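Local coordinates for protein beta-lactamase Mb2281c (PDB 3I7J) that probably hydrolyses beta-lactams or related ester or amide substrates through an active-site serine, in the manner of serine beta-lactamases and penicillin-binding proteins, at residues A47-E55 / D162-M173; N101-Q112 / G141-A149. All blocks are in the same frame, centred on the assembly; numbering follows the deposited sequence.

Overall arrangement
Both contacts belong to the helical part of a serine beta-lactamase fold, and they illustrate how one helix, 42-56, is packed on by several others. Contact 1 (47-55 with 162-173) fastens the later turns of that helix to the turn between helices 153-164 and 171-177. Contact 2 (101-112 with 141-149) packs helix 101-115 against the loop ahead of strand 149-151. Their centres lie about 18 Å apart, yet they touch: Ala50 CB is 4.0 Å from Leu107 CD2, and Ala53 CB is 4.0 Å from Val111 CG1. Gly146 of contact 2 hydrogen-bonds Lys43 of the probable active site, an SxxK-like arrangement with Ser40 and Tyr99, whereas contact 1 engages the same helix farther along.

Contact 1: residues A47-E55 / D162-M173; sequences ARAAQVAVE and DLLRPSTVSAQM
Arg48, Val52 and Glu55, on the helix that begins at a probable SxxK motif of this beta-lactamase fold, meet the turn joining helices 153-164 and 171-177. The charged part of the contact centres on Arg48. Its NE and NH1 both approach Asp162 OD2 in a salt bridge, the guanidinium and carboxylate planes roughly perpendicular, though OD2 is less surely placed. NH2 of Arg48 is held by Gln51 OE1 at 2.9 Å, while Asp162 OD1 accepts from the backbone N atoms of Ser167 and Thr168 and thereby ties the turn to its preceding helix.

Apolar groups sandwich the same guanidinium: Val169 CG2 lies over the centre of one face and Leu163 CD2 over the other. The second branch of Val169, CG1, meets Val52 CG2 at 3.7 Å. Farther along, the bent chain of Met173, a selenomethionine, brings SE beside Gln51 CG and packs CE tightly against Val54 CB, 3.4 Å away.

Hydrogen bonds to Glu55 complete the joint at the start of helix 171-177. Glu55 CG lies beside the backbone N (chi1 -62°) and the chain then bends at chi2, turning OE1 to Ser170 N at 2.8 Å and OE2 to Ser170 OG at 2.5 Å. Both oxygens are met on their syn sides, about 20° out of the carboxylate plane. As N-cap, Ser170 uses the same OG to accept from Met173 N at 3.1 Å.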
ATOM      1  N   ALA A  47       4.572  -5.716   0.209  1.00  4.99           N
ATOM      2  CA  ALA A  47       3.691  -6.560   1.016  1.00  7.37           C
ATOM      3  C   ALA A  47       3.140  -7.717   0.183  1.00 12.64           C
ATOM      4  O   ALA A  47       3.066  -8.853   0.658  1.00  5.91           O
ATOM      5  CB  ALA A  47       2.543  -5.740   1.568  1.00  5.50           C
ATOM      6  N   ARG A  48       2.752  -7.432  -1.057  1.00  6.35           N
ATOM      7  CA  ARG A  48       2.206  -8.481  -1.905  1.00  8.90           C
ATOM      8  C   ARG A  48       3.292  -9.498  -2.233  1.00 10.62           C
ATOM      9  O   ARG A  48       3.021 -10.698  -2.362  1.00 10.48           O
ATOM     10  CB  ARG A  48       1.633  -7.898  -3.193  1.00  4.49           C
ATOM     11  CG  ARG A  48       0.768  -8.880  -3.968  1.00  8.47           C
ATOM     12  CD  ARG A  48      -0.414  -9.315  -3.130  1.00 10.06           C
ATOM     13  NE  ARG A  48      -1.641  -9.403  -3.912  1.00  3.14           N
ATOM     14  CZ  ARG A  48      -2.851  -9.440  -3.372  1.00 13.48           C
ATOM     15  NH1 ARG A  48      -3.921  -9.525  -4.145  1.00 12.87           N
ATOM     16  NH2 ARG A  48      -2.984  -9.382  -2.049  1.00 11.27           N
ATOM     17  N   ALA A  49       4.522  -9.014  -2.366  1.00  7.84           N
ATOM     18  CA  ALA A  49       5.654  -9.888  -2.651  1.00  7.90           C
ATOM     19  C   ALA A  49       5.894 -10.797  -1.441  1.00 17.13           C
ATOM     20  O   ALA A  49       6.178 -11.989  -1.595  1.00 14.46           O
ATOM     21  CB  ALA A  49       6.896  -9.056  -2.947  1.00  6.63           C
ATOM     22  N   ALA A  50       5.771 -10.233  -0.236  1.00 11.38           N
ATOM     23  CA  ALA A  50       5.957 -11.013   0.993  1.00 10.15           C
ATOM     24  C   ALA A  50       4.826 -12.038   1.162  1.00  8.21           C
ATOM     25  O   ALA A  50       5.025 -13.105   1.740  1.00  6.03           O
ATOM     26  CB  ALA A  50       6.011 -10.092   2.209  1.00  5.76           C
ATOM     27  N   GLN A  51       3.643 -11.690   0.663  1.00  8.43           N
ATOM     28  CA  GLN A  51       2.493 -12.572   0.728  1.00 12.45           C
ATOM     29  C   GLN A  51       2.716 -13.755  -0.214  1.00 11.87           C
ATOM     30  O   GLN A  51       2.402 -14.896   0.123  1.00 15.66           O
ATOM     31  CB  GLN A  51       1.226 -11.822   0.333  1.00 11.53           C
ATOM     32  CG  GLN A  51       0.693 -10.893   1.418  1.00 11.07           C
ATOM     33  CD  GLN A  51      -0.245  -9.843   0.855  1.00 12.89           C
ATOM     34  OE1 GLN A  51      -0.967 -10.100  -0.104  1.00 14.33           O
ATOM     35  NE2 GLN A  51      -0.243  -8.655   1.452  1.00  7.28           N
ATOM     36  N   VAL A  52       3.263 -13.482  -1.393  1.00  8.35           N
ATOM     37  CA  VAL A  52       3.541 -14.540  -2.348  1.00  8.48           C
ATOM     38  C   VAL A  52       4.598 -15.473  -1.746  1.00 16.38           C
ATOM     39  O   VAL A  52       4.505 -16.690  -1.885  1.00 13.97           O
ATOM     40  CB  VAL A  52       4.070 -13.976  -3.696  1.00  9.57           C
ATOM     41  CG1 VAL A  52       4.502 -15.123  -4.609  1.00  6.30           C
ATOM     42  CG2 VAL A  52       2.976 -13.157  -4.380  1.00  3.10           C
ATOM     43  N   ALA A  53       5.597 -14.899  -1.074  1.00 13.35           N
ATOM     44  CA  ALA A  53       6.660 -15.692  -0.456  1.00 10.13           C
ATOM     45  C   ALA A  53       6.110 -16.658   0.600  1.00 14.94           C
ATOM     46  O   ALA A  53       6.580 -17.796   0.718  1.00 13.20           O
ATOM     47  CB  ALA A  53       7.709 -14.782   0.164  1.00 12.54           C
ATOM     48  N   VAL A  54       5.119 -16.210   1.363  1.00  5.62           N
ATOM     49  CA  VAL A  54       4.513 -17.060   2.368  1.00  8.39           C
ATOM     50  C   VAL A  54       3.847 -18.235   1.664  1.00 17.08           C
ATOM     51  O   VAL A  54       3.982 -19.385   2.088  1.00 16.10           O
ATOM     52  CB  VAL A  54       3.444 -16.297   3.205  1.00 13.48           C
ATOM     53  CG1 VAL A  54       2.685 -17.264   4.109  1.00  9.00           C
ATOM     54  CG2 VAL A  54       4.120 -15.224   4.056  1.00 14.33           C
ATOM     55  N   GLU A  55       3.137 -17.955   0.574  1.00 12.97           N
ATOM     56  CA  GLU A  55       2.464 -19.025  -0.162  1.00 16.83           C
ATOM     57  C   GLU A  55       3.435 -19.984  -0.848  1.00 15.42           C
ATOM     58  O   GLU A  55       3.098 -21.150  -1.048  1.00 17.34           O
ATOM     59  CB  GLU A  55       1.464 -18.438  -1.171  1.00 14.73           C
ATOM     60  CG  GLU A  55       0.359 -17.635  -0.482  1.00 22.57           C
ATOM     61  CD  GLU A  55      -0.988 -17.723  -1.181  1.00  7.85           C
ATOM     62  OE1 GLU A  55      -1.130 -17.210  -2.300  1.00 29.70           O
ATOM     63  OE2 GLU A  55      -1.908 -18.301  -0.602  1.00 21.29           O
ATOM     64  N   ASP A 162      -5.433  -6.759  -9.168  1.00 15.45           N
ATOM     65  CA  ASP A 162      -5.067  -7.925  -8.382  1.00  9.15           C
ATOM     66  C   ASP A 162      -5.593  -7.768  -6.954  1.00 14.48           C
ATOM     67  O   ASP A 162      -5.893  -8.754  -6.280  1.00  8.13           O
ATOM     68  CB  ASP A 162      -3.546  -8.085  -8.371  1.00 12.80           C
ATOM     69  CG  ASP A 162      -3.104  -9.422  -7.829  1.00 15.56           C
ATOM     70  OD1 ASP A 162      -3.412 -10.447  -8.465  1.00 23.32           O
ATOM     71  OD2 ASP A 162      -2.451  -9.453  -6.769  1.00 19.34           O
ATOM     72  N   LEU A 163      -5.711  -6.525  -6.496  1.00  8.91           N
ATOM     73  CA  LEU A 163      -6.211  -6.265  -5.142  1.00 13.64           C
ATOM     74  C   LEU A 163      -7.737  -6.374  -5.067  1.00 10.64           C
ATOM     75  O   LEU A 163      -8.307  -6.540  -3.992  1.00 13.92           O
ATOM     76  CB  LEU A 163      -5.766  -4.873  -4.678  1.00  3.75           C
ATOM     77  CG  LEU A 163      -4.252  -4.663  -4.582  1.00 10.41           C
ATOM     78  CD1 LEU A 163      -3.933  -3.239  -4.109  1.00  6.80           C
ATOM     79  CD2 LEU A 163      -3.672  -5.683  -3.614  1.00  4.27           C
ATOM     80  N   LEU A 164      -8.381  -6.290  -6.225  1.00 14.69           N
ATOM     81  CA  LEU A 164      -9.833  -6.357  -6.338  1.00 12.43           C
ATOM     82  C   LEU A 164     -10.264  -7.813  -6.521  1.00 13.22           C
ATOM     83  O   LEU A 164     -11.248  -8.262  -5.934  1.00 12.20           O
ATOM     84  CB  LEU A 164     -10.259  -5.511  -7.537  1.00 12.38           C
ATOM     85  CG  LEU A 164     -11.467  -4.574  -7.494  1.00 27.05           C
ATOM     86  CD1 LEU A 164     -11.582  -3.853  -6.166  1.00 15.75           C
ATOM     87  CD2 LEU A 164     -11.330  -3.573  -8.643  1.00 14.63           C
ATOM     88  N   ARG A 165      -9.507  -8.530  -7.346  1.00  9.22           N
ATOM     89  CA  ARG A 165      -9.726  -9.948  -7.651  1.00  7.75           C
ATOM     90  C   ARG A 165      -8.344 -10.602  -7.589  1.00  9.38           C
ATOM     91  O   ARG A 165      -7.657 -10.704  -8.600  1.00 14.00           O
ATOM     92  CB  ARG A 165     -10.303 -10.102  -9.065  1.00 14.36           C
ATOM     93  CG  ARG A 165     -11.709  -9.547  -9.234  1.00 11.75           C
ATOM     94  CD  ARG A 165     -12.702 -10.356  -8.419  1.00 15.49           C
ATOM     95  NE  ARG A 165     -14.082  -9.889  -8.590  1.00 20.01           N
ATOM     96  CZ  ARG A 165     -14.592  -8.818  -7.991  1.00 13.84           C
ATOM     97  NH1 ARG A 165     -13.839  -8.090  -7.171  1.00 13.02           N
ATOM     98  NH2 ARG A 165     -15.852  -8.481  -8.213  1.00 14.40           N
ATOM     99  N   PRO A 166      -7.927 -11.062  -6.401  1.00 15.97           N
ATOM    100  CA  PRO A 166      -6.617 -11.695  -6.208  1.00 14.42           C
ATOM    101  C   PRO A 166      -6.237 -12.794  -7.184  1.00 18.44           C
ATOM    102  O   PRO A 166      -7.003 -13.722  -7.414  1.00 16.25           O
ATOM    103  CB  PRO A 166      -6.689 -12.196  -4.768  1.00 19.31           C
ATOM    104  CG  PRO A 166      -8.155 -12.444  -4.571  1.00 16.06           C
ATOM    105  CD  PRO A 166      -8.757 -11.223  -5.196  1.00 10.75           C
ATOM    106  N   SER A 167      -5.048 -12.670  -7.762  1.00 10.29           N
ATOM    107  CA  SER A 167      -4.546 -13.674  -8.683  1.00 17.22           C
ATOM    108  C   SER A 167      -3.124 -14.061  -8.301  1.00 19.89           C
ATOM    109  O   SER A 167      -2.742 -15.231  -8.376  1.00 15.69           O
ATOM    110  CB  SER A 167      -4.547 -13.151 -10.111  1.00 24.92           C
ATOM    111  OG  SER A 167      -4.086 -14.160 -10.991  1.00 22.89           O
ATOM    112  N   THR A 168      -2.346 -13.063  -7.900  1.00 16.14           N
ATOM    113  CA  THR A 168      -0.960 -13.263  -7.504  1.00 16.88           C
ATOM    114  C   THR A 168      -0.867 -14.056  -6.197  1.00 15.47           C
ATOM    115  O   THR A 168       0.177 -14.625  -5.882  1.00 14.00           O
ATOM    116  CB  THR A 168      -0.248 -11.900  -7.356  1.00 17.54           C
ATOM    117  OG1 THR A 168       1.159 -12.080  -7.520  1.00 45.76           O
ATOM    118  CG2 THR A 168      -0.508 -11.304  -6.003  1.00 11.28           C
ATOM    119  N   VAL A 169      -1.963 -14.075  -5.440  1.00 10.84           N
ATOM    120  CA  VAL A 169      -2.043 -14.824  -4.188  1.00  9.98           C
ATOM    121  C   VAL A 169      -3.439 -15.453  -4.124  1.00 15.29           C
ATOM    122  O   VAL A 169      -4.327 -15.077  -4.887  1.00 18.15           O
ATOM    123  CB  VAL A 169      -1.832 -13.927  -2.912  1.00 12.61           C
ATOM    124  CG1 VAL A 169      -0.456 -13.278  -2.949  1.00  9.19           C
ATOM    125  CG2 VAL A 169      -2.921 -12.866  -2.804  1.00  4.25           C
ATOM    126  N   SER A 170      -3.627 -16.409  -3.224  1.00 11.29           N
ATOM    127  CA  SER A 170      -4.914 -17.073  -3.079  1.00 13.49           C
ATOM    128  C   SER A 170      -5.937 -16.137  -2.467  1.00 16.53           C
ATOM    129  O   SER A 170      -5.591 -15.166  -1.791  1.00 16.52           O
ATOM    130  CB  SER A 170      -4.775 -18.289  -2.173  1.00 15.16           C
ATOM    131  OG  SER A 170      -4.404 -17.870  -0.869  1.00 18.77           O
ATOM    132  N   ALA A 171      -7.205 -16.442  -2.696  1.00 13.55           N
ATOM    133  CA  ALA A 171      -8.283 -15.640  -2.144  1.00 17.72           C
ATOM    134  C   ALA A 171      -8.178 -15.595  -0.616  1.00 18.35           C
ATOM    135  O   ALA A 171      -8.512 -14.582   0.001  1.00 20.43           O
ATOM    136  CB  ALA A 171      -9.638 -16.226  -2.568  1.00 15.64           C
ATOM    137  N   GLN A 172      -7.717 -16.689  -0.010  1.00 15.11           N
ATOM    138  CA  GLN A 172      -7.583 -16.755   1.447  1.00 12.84           C
ATOM    139  C   GLN A 172      -6.483 -15.837   1.977  1.00 11.03           C
ATOM    140  O   GLN A 172      -6.654 -15.178   3.001  1.00 12.84           O
ATOM    141  CB  GLN A 172      -7.301 -18.190   1.905  1.00 17.07           C
ATOM    142  CG  GLN A 172      -7.237 -18.330   3.426  1.00 21.42           C
ATOM    143  CD  GLN A 172      -8.385 -17.603   4.113  1.00 41.21           C
ATOM    144  OE1 GLN A 172      -9.555 -17.815   3.779  1.00 48.79           O
ATOM    145  NE2 GLN A 172      -8.058 -16.736   5.072  1.00 38.40           N
HETATM  146  N   MSE A 173      -5.346 -15.816   1.294  1.00 11.22           N
HETATM  147  CA  MSE A 173      -4.248 -14.959   1.704  1.00 12.65           C
HETATM  148  C   MSE A 173      -4.703 -13.499   1.574  1.00 12.88           C
HETATM  149  O   MSE A 173      -4.495 -12.689   2.480  1.00 11.59           O
HETATM  150  CB  MSE A 173      -3.019 -15.220   0.825  1.00  9.10           C
HETATM  151  CG  MSE A 173      -1.911 -14.172   0.957  1.00 15.29           C
HETATM  152 SE   MSE A 173      -1.247 -13.972   2.763  1.00 27.96          SE
HETATM  153  CE  MSE A 173       0.209 -15.236   2.693  1.00 15.58           C
TER

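Contact 2: residues N101-Q112 / G141-A149; sequences NYGFTVLAESVQ and GPAAAGFGA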
ATOM      1  N   ASN A 101       9.551   2.156   8.354  1.00 12.82           N
ATOM      2  CA  ASN A 101      10.210   1.890   7.080  1.00 11.41           C
ATOM      3  C   ASN A 101      11.203   0.753   7.302  1.00 16.24           C
ATOM      4  O   ASN A 101      11.254  -0.186   6.515  1.00 11.40           O
ATOM      5  CB  ASN A 101      10.999   3.103   6.586  1.00 16.70           C
ATOM      6  CG  ASN A 101      10.124   4.166   5.931  1.00 22.25           C
ATOM      7  OD1 ASN A 101      10.600   5.257   5.640  1.00 24.95           O
ATOM      8  ND2 ASN A 101       8.854   3.848   5.689  1.00 11.29           N
ATOM      9  N   TYR A 102      11.987   0.839   8.379  1.00  8.95           N
ATOM     10  CA  TYR A 102      12.984  -0.186   8.650  1.00 18.70           C
ATOM     11  C   TYR A 102      12.336  -1.551   8.860  1.00 13.53           C
ATOM     12  O   TYR A 102      12.954  -2.582   8.589  1.00 12.99           O
ATOM     13  CB  TYR A 102      13.855   0.204   9.854  1.00 14.37           C
ATOM     14  CG  TYR A 102      15.041  -0.718  10.057  1.00 11.27           C
ATOM     15  CD1 TYR A 102      14.996  -1.737  11.004  1.00 10.87           C
ATOM     16  CD2 TYR A 102      16.172  -0.626   9.240  1.00 13.48           C
ATOM     17  CE1 TYR A 102      16.042  -2.648  11.131  1.00 16.22           C
ATOM     18  CE2 TYR A 102      17.228  -1.537   9.360  1.00 18.29           C
ATOM     19  CZ  TYR A 102      17.152  -2.546  10.305  1.00 17.22           C
ATOM     20  OH  TYR A 102      18.170  -3.469  10.419  1.00 21.83           O
ATOM     21  N   GLY A 103      11.094  -1.555   9.337  1.00 13.36           N
ATOM     22  CA  GLY A 103      10.385  -2.806   9.521  1.00  9.50           C
ATOM     23  C   GLY A 103      10.258  -3.502   8.173  1.00  9.67           C
ATOM     24  O   GLY A 103      10.350  -4.726   8.092  1.00 14.18           O
ATOM     25  N   PHE A 104      10.065  -2.733   7.103  1.00  8.33           N
ATOM     26  CA  PHE A 104       9.942  -3.329   5.779  1.00  7.23           C
ATOM     27  C   PHE A 104      11.295  -3.743   5.219  1.00  4.83           C
ATOM     28  O   PHE A 104      11.368  -4.632   4.373  1.00  8.11           O
ATOM     29  CB  PHE A 104       9.221  -2.384   4.803  1.00 11.16           C
ATOM     30  CG  PHE A 104       7.747  -2.683   4.643  1.00  3.32           C
ATOM     31  CD1 PHE A 104       6.937  -2.876   5.761  1.00  9.56           C
ATOM     32  CD2 PHE A 104       7.170  -2.767   3.379  1.00  2.20           C
ATOM     33  CE1 PHE A 104       5.572  -3.152   5.629  1.00  4.79           C
ATOM     34  CE2 PHE A 104       5.804  -3.042   3.229  1.00 10.08           C
ATOM     35  CZ  PHE A 104       5.008  -3.236   4.359  1.00  8.31           C
ATOM     36  N   THR A 105      12.371  -3.115   5.682  1.00 10.16           N
ATOM     37  CA  THR A 105      13.687  -3.514   5.196  1.00 17.57           C
ATOM     38  C   THR A 105      14.018  -4.870   5.799  1.00  6.25           C
ATOM     39  O   THR A 105      14.586  -5.720   5.122  1.00 13.50           O
ATOM     40  CB  THR A 105      14.798  -2.518   5.585  1.00 14.53           C
ATOM     41  OG1 THR A 105      14.861  -2.422   7.007  1.00 47.75           O
ATOM     42  CG2 THR A 105      14.520  -1.150   5.001  1.00  3.22           C
ATOM     43  N   VAL A 106      13.673  -5.074   7.071  1.00 11.55           N
ATOM     44  CA  VAL A 106      13.941  -6.364   7.709  1.00  9.11           C
ATOM     45  C   VAL A 106      13.099  -7.430   7.007  1.00 11.89           C
ATOM     46  O   VAL A 106      13.536  -8.573   6.831  1.00 12.23           O
ATOM     47  CB  VAL A 106      13.623  -6.349   9.228  1.00 12.29           C
ATOM     48  CG1 VAL A 106      13.911  -7.731   9.837  1.00  5.32           C
ATOM     49  CG2 VAL A 106      14.493  -5.307   9.928  1.00  4.61           C
ATOM     50  N   LEU A 107      11.899  -7.035   6.587  1.00 12.17           N
ATOM     51  CA  LEU A 107      10.984  -7.932   5.879  1.00 13.93           C
ATOM     52  C   LEU A 107      11.601  -8.344   4.543  1.00 16.14           C
ATOM     53  O   LEU A 107      11.682  -9.532   4.226  1.00 11.47           O
ATOM     54  CB  LEU A 107       9.648  -7.233   5.626  1.00 12.47           C
ATOM     55  CG  LEU A 107       8.627  -8.003   4.784  1.00 13.30           C
ATOM     56  CD1 LEU A 107       8.221  -9.271   5.523  1.00 10.94           C
ATOM     57  CD2 LEU A 107       7.404  -7.121   4.536  1.00 10.48           C
ATOM     58  N   ALA A 108      12.033  -7.353   3.768  1.00  6.65           N
ATOM     59  CA  ALA A 108      12.652  -7.609   2.477  1.00 11.64           C
ATOM     60  C   ALA A 108      13.913  -8.459   2.659  1.00 10.95           C
ATOM     61  O   ALA A 108      14.200  -9.331   1.842  1.00 13.09           O
ATOM     62  CB  ALA A 108      13.006  -6.279   1.781  1.00  4.03           C
ATOM     63  N   GLU A 109      14.665  -8.198   3.726  1.00 13.00           N
ATOM     64  CA  GLU A 109      15.885  -8.951   4.004  1.00 16.01           C
ATOM     65  C   GLU A 109      15.590 -10.421   4.283  1.00 19.96           C
ATOM     66  O   GLU A 109      16.335 -11.303   3.853  1.00 15.97           O
ATOM     67  CB  GLU A 109      16.632  -8.350   5.201  1.00 13.83           C
ATOM     68  CG  GLU A 109      17.319  -7.041   4.874  1.00 19.71           C
ATOM     69  CD  GLU A 109      17.947  -6.367   6.073  1.00 23.49           C
ATOM     70  OE1 GLU A 109      17.656  -6.754   7.226  1.00 32.14           O
ATOM     71  OE2 GLU A 109      18.733  -5.425   5.857  1.00 29.82           O
ATOM     72  N   SER A 110      14.510 -10.685   5.011  1.00 14.16           N
ATOM     73  CA  SER A 110      14.142 -12.060   5.322  1.00 16.70           C
ATOM     74  C   SER A 110      13.754 -12.813   4.052  1.00 20.34           C
ATOM     75  O   SER A 110      14.250 -13.910   3.802  1.00 16.31           O
ATOM     76  CB  SER A 110      12.980 -12.097   6.321  1.00 16.44           C
ATOM     77  OG  SER A 110      13.354 -11.490   7.548  1.00 23.32           O
ATOM     78  N   VAL A 111      12.877 -12.218   3.248  1.00 15.67           N
ATOM     79  CA  VAL A 111      12.435 -12.849   2.006  1.00 16.78           C
ATOM     80  C   VAL A 111      13.650 -13.111   1.114  1.00 16.00           C
ATOM     81  O   VAL A 111      13.778 -14.182   0.525  1.00 14.10           O
ATOM     82  CB  VAL A 111      11.406 -11.946   1.252  1.00  9.90           C
ATOM     83  CG1 VAL A 111      11.041 -12.562  -0.091  1.00  6.80           C
ATOM     84  CG2 VAL A 111      10.151 -11.767   2.099  1.00  7.06           C
ATOM     85  N   GLN A 112      14.548 -12.133   1.042  1.00 14.71           N
ATOM     86  CA  GLN A 112      15.757 -12.237   0.233  1.00 17.49           C
ATOM     87  C   GLN A 112      16.656 -13.394   0.675  1.00 14.78           C
ATOM     88  O   GLN A 112      17.091 -14.208  -0.142  1.00 14.79           O
ATOM     89  CB  GLN A 112      16.542 -10.927   0.315  1.00 17.80           C
ATOM     90  CG  GLN A 112      17.744 -10.848  -0.611  1.00 21.13           C
ATOM     91  CD  GLN A 112      18.395  -9.481  -0.597  1.00 17.76           C
ATOM     92  OE1 GLN A 112      19.203  -9.174   0.272  1.00 21.08           O
ATOM     93  NE2 GLN A 112      18.027  -8.645  -1.554  1.00 16.09           N
ATOM     94  N   GLY A 141      17.720  -2.156  -3.032  1.00 22.13           N
ATOM     95  CA  GLY A 141      17.704  -3.306  -2.148  1.00 19.91           C
ATOM     96  C   GLY A 141      16.739  -3.156  -0.991  1.00 20.68           C
ATOM     97  O   GLY A 141      15.957  -2.203  -0.940  1.00 18.89           O
ATOM     98  N   PRO A 142      16.775  -4.090  -0.037  1.00 19.54           N
ATOM     99  CA  PRO A 142      15.876  -4.026   1.117  1.00 17.24           C
ATOM    100  C   PRO A 142      15.907  -2.704   1.889  1.00 22.27           C
ATOM    101  O   PRO A 142      14.949  -2.366   2.579  1.00 17.16           O
ATOM    102  CB  PRO A 142      16.307  -5.230   1.964  1.00 19.95           C
ATOM    103  CG  PRO A 142      17.713  -5.497   1.525  1.00 28.13           C
ATOM    104  CD  PRO A 142      17.665  -5.258   0.047  1.00 15.96           C
ATOM    105  N   ALA A 143      16.993  -1.949   1.762  1.00 20.27           N
ATOM    106  CA  ALA A 143      17.098  -0.676   2.470  1.00 21.92           C
ATOM    107  C   ALA A 143      16.026   0.300   1.990  1.00 21.15           C
ATOM    108  O   ALA A 143      15.636   1.215   2.718  1.00 15.71           O
ATOM    109  CB  ALA A 143      18.486  -0.066   2.265  1.00 16.18           C
ATOM    110  N   ALA A 144      15.550   0.108   0.767  1.00 16.66           N
ATOM    111  CA  ALA A 144      14.534   0.992   0.218  1.00 18.51           C
ATOM    112  C   ALA A 144      13.187   0.297   0.027  1.00 14.70           C
ATOM    113  O   ALA A 144      12.293   0.825  -0.644  1.00 18.32           O
ATOM    114  CB  ALA A 144      15.019   1.567  -1.108  1.00 15.04           C
ATOM    115  N   ALA A 145      13.045  -0.877   0.630  1.00 11.26           N
ATOM    116  CA  ALA A 145      11.818  -1.667   0.533  1.00  9.32           C
ATOM    117  C   ALA A 145      10.584  -0.928   1.023  1.00 11.29           C
ATOM    118  O   ALA A 145       9.458  -1.317   0.711  1.00 13.33           O
ATOM    119  CB  ALA A 145      11.975  -2.957   1.318  1.00  8.75           C
ATOM    120  N   GLY A 146      10.783   0.128   1.800  1.00  8.87           N
ATOM    121  CA  GLY A 146       9.637   0.850   2.303  1.00  6.81           C
ATOM    122  C   GLY A 146       9.246   2.098   1.533  1.00 11.31           C
ATOM    123  O   GLY A 146       8.208   2.683   1.832  1.00 10.63           O
ATOM    124  N   PHE A 147      10.016   2.481   0.515  1.00 11.58           N
ATOM    125  CA  PHE A 147       9.709   3.726  -0.191  1.00 13.63           C
ATOM    126  C   PHE A 147      10.428   3.968  -1.516  1.00 10.78           C
ATOM    127  O   PHE A 147      10.230   5.016  -2.133  1.00 15.72           O
ATOM    128  CB  PHE A 147      10.072   4.875   0.737  1.00 14.36           C
ATOM    129  CG  PHE A 147      11.508   4.833   1.176  1.00 14.47           C
ATOM    130  CD1 PHE A 147      12.506   5.425   0.404  1.00 15.71           C
ATOM    131  CD2 PHE A 147      11.875   4.119   2.316  1.00 19.42           C
ATOM    132  CE1 PHE A 147      13.855   5.307   0.755  1.00 13.96           C
ATOM    133  CE2 PHE A 147      13.218   3.988   2.683  1.00 15.43           C
ATOM    134  CZ  PHE A 147      14.213   4.584   1.899  1.00 16.07           C
ATOM    135  N   GLY A 148      11.255   3.027  -1.956  1.00 11.76           N
ATOM    136  CA  GLY A 148      12.014   3.243  -3.176  1.00  6.14           C
ATOM    137  C   GLY A 148      11.459   2.782  -4.504  1.00 11.36           C
ATOM    138  O   GLY A 148      12.160   2.850  -5.509  1.00 14.04           O
ATOM    139  N   ALA A 149      10.219   2.314  -4.534  1.00 12.04           N
ATOM    140  CA  ALA A 149       9.653   1.857  -5.793  1.00 12.67           C
ATOM    141  C   ALA A 149       9.247   3.008  -6.715  1.00 18.91           C
ATOM    142  O   ALA A 149       8.904   4.112  -6.278  1.00 14.72           O
ATOM    143  CB  ALA A 149       8.463   0.950  -5.538  1.00 12.20           C
TER
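Ala108, Pro142 and Ala145 form the closely packed middle of this contact, in which a helix flank receives a short 3-10 turn. The methyl carbon Ala108 CB lies 3.5 Å from Pro142 CB, slightly tighter than ordinary van der Waals packing, and 3.5 Å from Ala145 CB. Glu109 runs across the proline at about a right angle, its CG 3.6 Å from Pro142 CB; the extended side chain of Gln112 also lies across this ring at about a right angle. One turn back along the helix the backbones come close, Thr105 CA standing 4.7 Å from Pro142 CA. No hydrogen bond joins the two segments, and the fit depends largely on apolar surfaces.

Backbone groups extend the contact on the Phe104 side. Ala145 CB rests 3.5 Å from Phe104 O, and Ala145 O meets the edge of the Phe104 ring near its plane. Gly146 CA comes to 4.1 Å from Phe104 CB. Beyond it, the side chain of Asn101 lies near Phe147.

Internal backbone bonds shape the loop that carries Pro142 and Ala145. Ala144 N donates to Gly141 O at 2.9 Å, which helps close the 3-10 turn, and Ala144 O accepts from both Phe147 N and Gly148 N, drawing the chain into a compact turn.

Outward, Gly146 O accepts from Lys43 NZ of the SxxK-like motif, which links this loop to the probable active site. Phe104 and Leu107 pack against helix 42-56, Ala108 touches Phe119 of helix 119-131, and the loop leads into strand 149-151.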